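Local structure of extracellular solute-binding protein family 1 (Kribbella flavida, 5IXP) at residues A[90-95]-A[312-317]; A[116-121]-A[260-265]; A[361-366]-A[383-388]. The protein probably binds a solute outside the cell and delivers it to an ABC transporter for uptake. All blocks are in the same frame, centred on the assembly; numbering follows the deposited sequence.

Contact 1 (A[90-95]-A[312-317]). With FMT (formic acid), chain B.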
loop_
_atom_site.group_PDB
_atom_site.type_symbol
_atom_site.label_atom_id
_atom_site.label_comp_id
_atom_site.label_asym_id
_atom_site.label_seq_id
_atom_site.Cartn_x
_atom_site.Cartn_y
_atom_site.Cartn_z
ATOM N N ARG A 90 -0.687 -5.856 19.387
ATOM C CA ARG A 90 -1.991 -5.576 18.794
ATOM C C ARG A 90 -1.934 -5.636 17.274
ATOM O O ARG A 90 -2.894 -6.078 16.629
ATOM C CB ARG A 90 -2.463 -4.190 19.269
ATOM C CG ARG A 90 -3.498 -3.521 18.407
ATOM C CD ARG A 90 -3.559 -2.010 18.663
ATOM N NE ARG A 90 -4.142 -1.680 19.963
ATOM C CZ ARG A 90 -4.407 -0.441 20.367
ATOM N NH1 ARG A 90 -4.951 -0.237 21.558
ATOM N NH2 ARG A 90 -4.135 0.594 19.572
ATOM N N TRP A 91 -0.821 -5.207 16.686
ATOM C CA TRP A 91 -0.680 -5.059 15.245
ATOM C C TRP A 91 0.092 -6.223 14.631
ATOM O O TRP A 91 0.883 -6.896 15.297
ATOM C CB TRP A 91 0.058 -3.763 14.906
ATOM C CG TRP A 91 -0.710 -2.483 15.110
ATOM C CD1 TRP A 91 -1.582 -1.900 14.231
ATOM C CD2 TRP A 91 -0.639 -1.611 16.241
ATOM N NE1 TRP A 91 -2.074 -0.726 14.756
ATOM C CE2 TRP A 91 -1.504 -0.522 15.986
ATOM C CE3 TRP A 91 0.076 -1.642 17.441
ATOM C CZ2 TRP A 91 -1.688 0.518 16.898
ATOM C CZ3 TRP A 91 -0.104 -0.597 18.351
ATOM C CH2 TRP A 91 -0.983 0.465 18.071
ATOM N N LEU A 92 -0.144 -6.439 13.334
ATOM C CA LEU A 92 0.778 -7.219 12.519
ATOM C C LEU A 92 2.192 -6.689 12.704
ATOM O O LEU A 92 2.415 -5.474 12.711
ATOM C CB LEU A 92 0.375 -7.136 11.044
ATOM C CG LEU A 92 -0.960 -7.793 10.698
ATOM C CD1 LEU A 92 -1.497 -7.248 9.398
ATOM C CD2 LEU A 92 -0.790 -9.328 10.631
ATOM N N ASP A 93 3.153 -7.602 12.863
ATOM C CA ASP A 93 4.515 -7.171 13.169
ATOM C C ASP A 93 5.082 -6.266 12.073
ATOM O O ASP A 93 5.770 -5.280 12.370
ATOM C CB ASP A 93 5.423 -8.382 13.416
ATOM C CG ASP A 93 5.378 -9.424 12.290
ATOM O OD1 ASP A 93 6.097 -10.445 12.425
ATOM O OD2 ASP A 93 4.641 -9.252 11.287
ATOM N N TRP A 94 4.775 -6.556 10.806
ATOM C CA TRP A 94 5.298 -5.711 9.733
ATOM C C TRP A 94 4.677 -4.314 9.740
ATOM O O TRP A 94 5.323 -3.350 9.309
ATOM C CB TRP A 94 5.100 -6.381 8.370
ATOM C CG TRP A 94 3.689 -6.778 7.998
ATOM C CD1 TRP A 94 3.104 -8.005 8.182
ATOM C CD2 TRP A 94 2.719 -5.972 7.317
ATOM N NE1 TRP A 94 1.823 -8.000 7.686
ATOM C CE2 TRP A 94 1.563 -6.768 7.143
ATOM C CE3 TRP A 94 2.713 -4.656 6.844
ATOM C CZ2 TRP A 94 0.418 -6.295 6.515
ATOM C CZ3 TRP A 94 1.572 -4.185 6.211
ATOM C CH2 TRP A 94 0.438 -5.004 6.054
ATOM N N LYS A 95 3.437 -4.178 10.217
ATOM C CA LYS A 95 2.851 -2.848 10.331
ATOM C C LYS A 95 3.601 -2.015 11.362
ATOM O O LYS A 95 3.903 -0.841 11.118
ATOM C CB LYS A 95 1.362 -2.950 10.690
ATOM C CG LYS A 95 0.635 -1.586 10.779
ATOM C CD LYS A 95 0.393 -0.993 9.395
ATOM C CE LYS A 95 -0.403 0.317 9.472
ATOM N NZ LYS A 95 -0.693 0.915 8.120
ATOM N N SER A 312 -5.461 -3.340 10.512
ATOM C CA SER A 312 -4.116 -3.865 10.702
ATOM C C SER A 312 -3.938 -4.522 12.065
ATOM O O SER A 312 -2.826 -4.942 12.396
ATOM C CB SER A 312 -3.073 -2.757 10.511
ATOM O OG SER A 312 -3.176 -1.736 11.498
ATOM N N THR A 313 -5.007 -4.625 12.851
ATOM C CA THR A 313 -4.952 -5.180 14.198
ATOM C C THR A 313 -5.435 -6.626 14.165
ATOM O O THR A 313 -6.552 -6.903 13.706
ATOM C CB THR A 313 -5.820 -4.353 15.151
ATOM O OG1 THR A 313 -7.123 -4.175 14.570
ATOM C CG2 THR A 313 -5.192 -2.976 15.407
ATOM N N VAL A 314 -4.607 -7.546 14.667
ATOM C CA VAL A 314 -4.888 -8.965 14.427
ATOM C C VAL A 314 -6.172 -9.418 15.115
ATOM O O VAL A 314 -6.840 -10.347 14.636
ATOM C CB VAL A 314 -3.693 -9.838 14.849
ATOM C CG1 VAL A 314 -2.476 -9.535 13.981
ATOM C CG2 VAL A 314 -3.375 -9.644 16.331
ATOM N N ASP A 315 -6.541 -8.798 16.241
ATOM C CA ASP A 315 -7.766 -9.214 16.919
ATOM C C ASP A 315 -8.996 -8.980 16.054
ATOM O O ASP A 315 -9.986 -9.704 16.187
ATOM C CB ASP A 315 -7.941 -8.472 18.246
ATOM C CG ASP A 315 -6.997 -8.956 19.322
ATOM O OD1 ASP A 315 -6.286 -9.945 19.087
ATOM O OD2 ASP A 315 -6.967 -8.334 20.412
ATOM N N ALA A 316 -8.971 -7.958 15.194
ATOM C CA ALA A 316 -10.117 -7.696 14.336
ATOM C C ALA A 316 -10.384 -8.854 13.386
ATOM O O ALA A 316 -11.521 -9.019 12.926
ATOM C CB ALA A 316 -9.910 -6.396 13.543
ATOM N N TYR A 317 -9.367 -9.666 13.090
ATOM C CA TYR A 317 -9.550 -10.788 12.174
ATOM C C TYR A 317 -10.318 -11.932 12.814
ATOM O O TYR A 317 -10.690 -12.874 12.110
ATOM C CB TYR A 317 -8.199 -11.305 11.669
ATOM C CG TYR A 317 -7.315 -10.251 11.026
ATOM C CD1 TYR A 317 -7.847 -9.057 10.539
ATOM C CD2 TYR A 317 -5.946 -10.458 10.904
ATOM C CE1 TYR A 317 -7.034 -8.099 9.953
ATOM C CE2 TYR A 317 -5.129 -9.512 10.323
ATOM C CZ TYR A 317 -5.675 -8.329 9.850
ATOM O OH TYR A 317 -4.853 -7.385 9.266
HETATM C C FMT B . -5.468 -3.422 22.622
HETATM O O1 FMT B . -6.287 -2.546 22.886
HETATM O O2 FMT B . -5.302 -3.884 21.495
HETATM O O HOH W 1 -5.267 -6.719 17.698
#

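Contact 2 (A[116-121]-A[260-265])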
loop_
_atom_site.group_PDB
_atom_site.type_symbol
_atom_site.label_atom_id
_atom_site.label_comp_id
_atom_site.label_asym_id
_atom_site.label_seq_id
_atom_site.Cartn_x
_atom_site.Cartn_y
_atom_site.Cartn_z
ATOM N N GLU A 116 -2.531 -7.473 -0.346
ATOM C CA GLU A 116 -2.726 -7.641 -1.776
ATOM C C GLU A 116 -3.040 -9.077 -2.161
ATOM O O GLU A 116 -2.426 -10.022 -1.655
ATOM C CB GLU A 116 -1.495 -7.183 -2.543
ATOM C CG GLU A 116 -1.263 -5.676 -2.424
ATOM C CD GLU A 116 -0.037 -5.247 -3.163
ATOM O OE1 GLU A 116 1.077 -5.493 -2.663
ATOM O OE2 GLU A 116 -0.192 -4.672 -4.251
ATOM N N ALA A 117 -3.973 -9.219 -3.094
ATOM C CA ALA A 117 -4.267 -10.482 -3.752
ATOM C C ALA A 117 -4.015 -10.300 -5.248
ATOM O O ALA A 117 -3.493 -9.273 -5.682
ATOM C CB ALA A 117 -5.701 -10.919 -3.452
ATOM N N ILE A 118 -4.379 -11.303 -6.042
ATOM C CA ILE A 118 -4.427 -11.149 -7.493
ATOM C C ILE A 118 -5.886 -11.156 -7.914
ATOM O O ILE A 118 -6.587 -12.158 -7.728
ATOM C CB ILE A 118 -3.644 -12.245 -8.236
ATOM C CG1 ILE A 118 -2.149 -12.229 -7.866
ATOM C CG2 ILE A 118 -3.808 -12.058 -9.737
ATOM C CD1 ILE A 118 -1.410 -10.921 -8.219
ATOM N N CYS A 119 -6.364 -10.037 -8.439
ATOM C CA CYS A 119 -7.663 -10.079 -9.085
ATOM C C CYS A 119 -7.470 -10.429 -10.554
ATOM O O CYS A 119 -6.390 -10.258 -11.128
ATOM C CB CYS A 119 -8.418 -8.754 -8.932
ATOM S SG CYS A 119 -7.577 -7.292 -9.567
ATOM N N TYR A 120 -8.523 -10.960 -11.155
ATOM C CA TYR A 120 -8.393 -11.459 -12.523
ATOM C C TYR A 120 -9.730 -11.473 -13.250
ATOM O O TYR A 120 -10.803 -11.547 -12.644
ATOM C CB TYR A 120 -7.767 -12.865 -12.562
ATOM C CG TYR A 120 -8.596 -13.935 -11.878
ATOM C CD1 TYR A 120 -8.546 -14.106 -10.496
ATOM C CD2 TYR A 120 -9.421 -14.783 -12.617
ATOM C CE1 TYR A 120 -9.303 -15.085 -9.866
ATOM C CE2 TYR A 120 -10.183 -15.769 -11.997
ATOM C CZ TYR A 120 -10.120 -15.912 -10.618
ATOM O OH TYR A 120 -10.870 -16.879 -9.985
ATOM N N ARG A 121 -9.632 -11.419 -14.577
ATOM C CA ARG A 121 -10.789 -11.433 -15.467
ATOM C C ARG A 121 -11.151 -12.883 -15.763
ATOM O O ARG A 121 -10.514 -13.537 -16.597
ATOM C CB ARG A 121 -10.477 -10.652 -16.737
ATOM C CG ARG A 121 -10.476 -9.128 -16.540
ATOM C CD ARG A 121 -11.909 -8.571 -16.586
ATOM N NE ARG A 121 -12.543 -8.868 -17.870
ATOM C CZ ARG A 121 -12.462 -8.089 -18.948
ATOM N NH1 ARG A 121 -11.782 -6.944 -18.907
ATOM N NH2 ARG A 121 -13.071 -8.451 -20.067
ATOM N N ALA A 260 -8.279 -14.056 -6.387
ATOM C CA ALA A 260 -7.628 -15.287 -5.971
ATOM C C ALA A 260 -6.837 -15.050 -4.688
ATOM O O ALA A 260 -6.162 -14.028 -4.545
ATOM C CB ALA A 260 -6.703 -15.812 -7.073
ATOM N N ASP A 261 -6.919 -16.008 -3.762
ATOM C CA ASP A 261 -6.277 -15.899 -2.453
ATOM C C ASP A 261 -4.810 -16.302 -2.581
ATOM O O ASP A 261 -4.384 -17.383 -2.166
ATOM C CB ASP A 261 -7.012 -16.775 -1.446
ATOM C CG ASP A 261 -6.497 -16.608 -0.018
ATOM O OD1 ASP A 261 -5.553 -15.823 0.222
ATOM O OD2 ASP A 261 -7.040 -17.284 0.873
ATOM N N VAL A 262 -4.026 -15.399 -3.174
ATOM C CA VAL A 262 -2.635 -15.686 -3.509
ATOM C C VAL A 262 -1.949 -14.360 -3.762
ATOM O O VAL A 262 -2.594 -13.374 -4.135
ATOM C CB VAL A 262 -2.527 -16.618 -4.748
ATOM C CG1 VAL A 262 -2.968 -15.876 -6.008
ATOM C CG2 VAL A 262 -1.103 -17.144 -4.930
ATOM N N PHE A 263 -0.632 -14.331 -3.551
ATOM C CA PHE A 263 0.145 -13.214 -4.041
ATOM C C PHE A 263 1.506 -13.789 -4.413
ATOM O O PHE A 263 2.120 -14.483 -3.586
ATOM C CB PHE A 263 0.305 -12.069 -3.035
ATOM C CG PHE A 263 0.753 -10.789 -3.673
ATOM C CD1 PHE A 263 -0.126 -10.060 -4.468
ATOM C CD2 PHE A 263 2.045 -10.323 -3.504
ATOM C CE1 PHE A 263 0.270 -8.882 -5.075
ATOM C CE2 PHE A 263 2.455 -9.135 -4.114
ATOM C CZ PHE A 263 1.562 -8.419 -4.898
ATOM N N PRO A 264 1.989 -13.548 -5.629
ATOM C CA PRO A 264 3.277 -14.120 -6.031
ATOM C C PRO A 264 4.376 -13.681 -5.076
ATOM O O PRO A 264 4.487 -12.501 -4.734
ATOM C CB PRO A 264 3.489 -13.564 -7.446
ATOM C CG PRO A 264 2.115 -13.187 -7.925
ATOM C CD PRO A 264 1.404 -12.702 -6.681
ATOM N N GLY A 265 5.179 -14.650 -4.628
ATOM C CA GLY A 265 6.229 -14.386 -3.670
ATOM C C GLY A 265 5.804 -14.488 -2.225
ATOM O O GLY A 265 6.654 -14.366 -1.339
#

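Contact 3 (A[361-366]-A[383-388])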
loop_
_atom_site.group_PDB
_atom_site.type_symbol
_atom_site.label_atom_id
_atom_site.label_comp_id
_atom_site.label_asym_id
_atom_site.label_seq_id
_atom_site.Cartn_x
_atom_site.Cartn_y
_atom_site.Cartn_z
ATOM N N GLN A 361 11.257 6.901 -7.671
ATOM C CA GLN A 361 10.641 7.650 -8.763
ATOM C C GLN A 361 11.495 7.603 -10.026
ATOM O O GLN A 361 10.963 7.501 -11.138
ATOM C CB GLN A 361 10.399 9.096 -8.322
ATOM C CG GLN A 361 9.607 9.927 -9.313
ATOM C CD GLN A 361 9.310 11.331 -8.810
ATOM O OE1 GLN A 361 8.907 11.528 -7.660
ATOM N NE2 GLN A 361 9.511 12.319 -9.673
ATOM N N VAL A 362 12.820 7.674 -9.885
ATOM C CA VAL A 362 13.661 7.642 -11.080
ATOM C C VAL A 362 13.629 6.250 -11.706
ATOM O O VAL A 362 13.634 6.116 -12.936
ATOM C CB VAL A 362 15.100 8.128 -10.796
ATOM C CG1 VAL A 362 15.111 9.297 -9.819
ATOM C CG2 VAL A 362 16.018 7.009 -10.348
ATOM N N PHE A 363 13.544 5.194 -10.883
ATOM C CA PHE A 363 13.462 3.847 -11.442
ATOM C C PHE A 363 12.129 3.618 -12.140
ATOM O O PHE A 363 12.085 3.009 -13.217
ATOM C CB PHE A 363 13.688 2.791 -10.358
ATOM C CG PHE A 363 15.135 2.560 -10.031
ATOM C CD1 PHE A 363 15.904 1.698 -10.803
ATOM C CD2 PHE A 363 15.733 3.215 -8.963
ATOM C CE1 PHE A 363 17.238 1.482 -10.514
ATOM C CE2 PHE A 363 17.069 3.005 -8.664
ATOM C CZ PHE A 363 17.824 2.134 -9.443
ATOM N N THR A 364 11.027 4.093 -11.554
ATOM C CA THR A 364 9.738 3.846 -12.188
ATOM C C THR A 364 9.561 4.702 -13.434
ATOM O O THR A 364 8.939 4.252 -14.405
ATOM C CB THR A 364 8.580 4.077 -11.206
ATOM O OG1 THR A 364 8.609 5.418 -10.701
ATOM C CG2 THR A 364 8.656 3.089 -10.045
ATOM N N GLU A 365 10.103 5.926 -13.437
ATOM C CA GLU A 365 10.082 6.721 -14.663
ATOM C C GLU A 365 10.841 6.005 -15.767
ATOM O O GLU A 365 10.370 5.932 -16.910
ATOM C CB GLU A 365 10.675 8.117 -14.419
ATOM C CG GLU A 365 9.757 9.034 -13.607
ATOM C CD GLU A 365 10.392 10.364 -13.238
ATOM O OE1 GLU A 365 11.570 10.592 -13.584
ATOM O OE2 GLU A 365 9.706 11.186 -12.591
ATOM N N ALA A 366 12.005 5.441 -15.434
ATOM C CA ALA A 366 12.786 4.719 -16.430
ATOM C C ALA A 366 12.035 3.491 -16.928
ATOM O O ALA A 366 11.999 3.220 -18.134
ATOM C CB ALA A 366 14.144 4.328 -15.846
ATOM N N GLN A 383 20.325 5.234 -17.169
ATOM C CA GLN A 383 19.823 6.547 -16.773
ATOM C C GLN A 383 19.250 6.512 -15.365
ATOM O O GLN A 383 19.481 7.436 -14.576
ATOM C CB GLN A 383 18.770 7.055 -17.762
ATOM C CG GLN A 383 18.159 8.386 -17.336
ATOM C CD GLN A 383 17.282 9.005 -18.404
ATOM O OE1 GLN A 383 17.194 8.495 -19.518
ATOM N NE2 GLN A 383 16.630 10.121 -18.069
ATOM N N ALA A 384 18.505 5.452 -15.024
ATOM C CA ALA A 384 17.978 5.341 -13.666
ATOM C C ALA A 384 19.108 5.322 -12.643
ATOM O O ALA A 384 19.032 6.002 -11.613
ATOM C CB ALA A 384 17.101 4.092 -13.531
ATOM N N LEU A 385 20.183 4.574 -12.919
ATOM C CA LEU A 385 21.293 4.524 -11.969
ATOM C C LEU A 385 21.922 5.899 -11.787
ATOM O O LEU A 385 22.196 6.310 -10.652
ATOM C CB LEU A 385 22.350 3.508 -12.409
ATOM C CG LEU A 385 21.971 2.026 -12.312
ATOM C CD1 LEU A 385 23.166 1.133 -12.581
ATOM C CD2 LEU A 385 21.362 1.685 -10.963
ATOM N N ARG A 386 22.156 6.625 -12.890
ATOM C CA ARG A 386 22.696 7.980 -12.788
ATOM C C ARG A 386 21.797 8.870 -11.945
ATOM O O ARG A 386 22.267 9.581 -11.048
ATOM C CB ARG A 386 22.868 8.606 -14.174
ATOM C CG ARG A 386 24.057 8.126 -14.965
ATOM C CD ARG A 386 24.351 9.072 -16.146
ATOM N NE ARG A 386 23.175 9.326 -16.979
ATOM C CZ ARG A 386 22.773 8.526 -17.965
ATOM N NH1 ARG A 386 23.446 7.411 -18.226
ATOM N NH2 ARG A 386 21.697 8.830 -18.682
ATOM N N GLU A 387 20.496 8.860 -12.237
ATOM C CA GLU A 387 19.578 9.751 -11.542
ATOM C C GLU A 387 19.370 9.330 -10.096
ATOM O O GLU A 387 19.201 10.191 -9.225
ATOM C CB GLU A 387 18.257 9.807 -12.300
ATOM C CG GLU A 387 18.450 10.345 -13.711
ATOM C CD GLU A 387 17.162 10.494 -14.481
ATOM O OE1 GLU A 387 16.126 9.955 -14.043
ATOM O OE2 GLU A 387 17.189 11.158 -15.533
ATOM N N ALA A 388 19.392 8.023 -9.820
ATOM C CA ALA A 388 19.227 7.551 -8.449
ATOM C C ALA A 388 20.402 7.970 -7.578
ATOM O O ALA A 388 20.224 8.296 -6.398
ATOM C CB ALA A 388 19.060 6.030 -8.427
HETATM O O HOH W 2 15.151 7.596 -14.884
HETATM O O HOH W 3 13.670 10.267 -15.378
#

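Contact 1 (A[90-95]-A[312-317])
Ser-312 opens the contact with its carbonyl: Leu-92 N donates to Ser-312 O over 3.2 Å, nearly straight (167°) and close to the C=O axis. The serine hydroxyl, between backbone N and carbonyl carbon, lies in the indole plane of Trp-91 at its edge, where OG is 3.2 Å from CD1. A small hydroxyl suits this slot; that approach is a contact only, for OG makes its hydrogen bond to Thr-111 O, while the indole NE1 bonds to Gly-110 O. Alongside, the methylenes of Lys-95 cover Ser-312 CB as the chain runs on to deliver NZ to the carbonyls of Asp-112 and Ser-273. Thr-313 pairs with Trp-91 in a single backbone bridge. Its CG2 sits over the five-membered ring, 4.2 Å from the centroid and 26° off the normal; beside it, over the same face, lies the Arg-90 chain, with CG 3.5 Å from CG2. The guanidinium beyond bonds formate, probably from the crystallisation liquor, through NE to O2 and NH1 to O1, while NH2 donates to Ala-292 O. Val-314 N donates to Arg-90 O at 3.0 Å, an acceptor gripped a second time by a water that also receives Asp-315 N. The branched Val-314 sends CG1 obliquely to Leu-92 CD2, 3.8 Å away. Last, Tyr-317 brings its ring edge across Leu-92, with OH 3.4 Å from CD1 and hydrogen-bonded to Pro-311 O. Such an isolated beta bridge, between the start of helix 93-98 and a 3-10 turn, joins distant loops beside the central sheet of this solute-binding protein fold.

Contact 2 (A[116-121]-A[260-265])
One backbone hydrogen bond fixes the register: Ala-260 N donates to Ile-118 O at 2.9 Å, almost perfectly straight (176°) and in the carbonyl plane. It marks Ile-118 and Ala-260 as an antiparallel hydrogen-bonded pair. Strand 108-121 pairs here with both 257-260 and 232-238 of the mixed sheet, and a disulfide joins Cys-119 to Cys-237. The second segment then leaves through an inverse gamma turn centred on Asp-261, which is salt-bridged to Arg-342. A weaker CA-H...O contact follows, Ala-117 CA lying 3.4 Å from Val-262 O. Separately, Ala-117 CB comes to 3.3 Å from Ala-260 O, an approach that suits a short side chain.

The apolar contacts centre on Ile-118. Its CD1 meets Pro-264 CD tip to tip at 3.7 Å, and its side chain crosses that of Phe-263 at about a right angle. Phe-263, with CG anti to the backbone N, reaches along to Glu-116 and Ala-117, CE1 lying 3.5 Å from Glu-116 CB. Tyr-120 presents its ring edge to Ala-260 N, and CE1 touches the alanine methyl; its OH bonds to Thr-132 O.

Between these segments, then, a straight backbone bond is supplemented by buried hydrocarbon and ring contacts.

Contact 3 (A[361-366]-A[383-388])
Segments 361-366 and 383-388, of helices 356-371 and 377-392, run antiparallel, their axes 160° apart in direction and 8.6 Å apart at closest approach, a spacing permitted by alanines at the interface. Val-362 points toward the other helix. Its CG2, set between the backbone N and the carbonyl carbon, lies 3.4 Å from Ala-384 O and 3.7 Å from Ala-388 CB, while its CB and CG1 slide past the Glu-387 methylene in the opposite direction. The two branches of valine thus let CG2 touch the Ala-384 to Ala-388 side while CG1 lies by Glu-387 CB. Phe-363 then lays one ring face over Ala-384: the methyl carbon CB is 4.2 Å from the ring centroid, 27° off the normal, a CH-pi contact. Further round the ring, CE2 meets Ala-388 CB at 3.6 Å and CZ reaches Leu-385 CD2, whose tip turns back although its CB points away. Tyr-182 meets the same aromatic ring. Glu-365, whose OE2 accepts from Gln-361 NE2 from above the carboxylate plane, reaches the partner through solvent: one water lies between its OE1 and Glu-387 OE1, and a second lies between Glu-387 OE1 and Val-362 O, though both waters have further acceptors nearby. Gln-383 NE2 holds Glu-387 OE2 from within its own helix. Finally Ala-366 CB meets Ala-384 CB at 3.8 Å, methyl to methyl. The chemistry is thus split: apolar carbons make the close seam, while on its wetter flank Glu-365 OE1 and Glu-387 OE1, 4.6 Å apart, are like charges if both are ionised, and the water between them may ease their repulsion.

From the N terminus the chain reaches 90-95 first, leading into helix 93-98, and then strand 108-121, whose end carries the first half of contact 2. That contact closes at the end of strand 257-260 and the loop that follows, so its loop lies wholly inside the larger one that contact 1 closes at 312-317. Contacts 1 and 2 therefore nest, with centres about 21 Å apart: contact 2 on the end of strand 108-121, contact 1 beside the sheet, where the residues after strand 310-311 meet the approach to helix 93-98. Contact 3 follows in series, closing a short hairpin of helices 356-371 and 377-392. Its centre is about 34 Å from that of contact 1, across the centre of the chain.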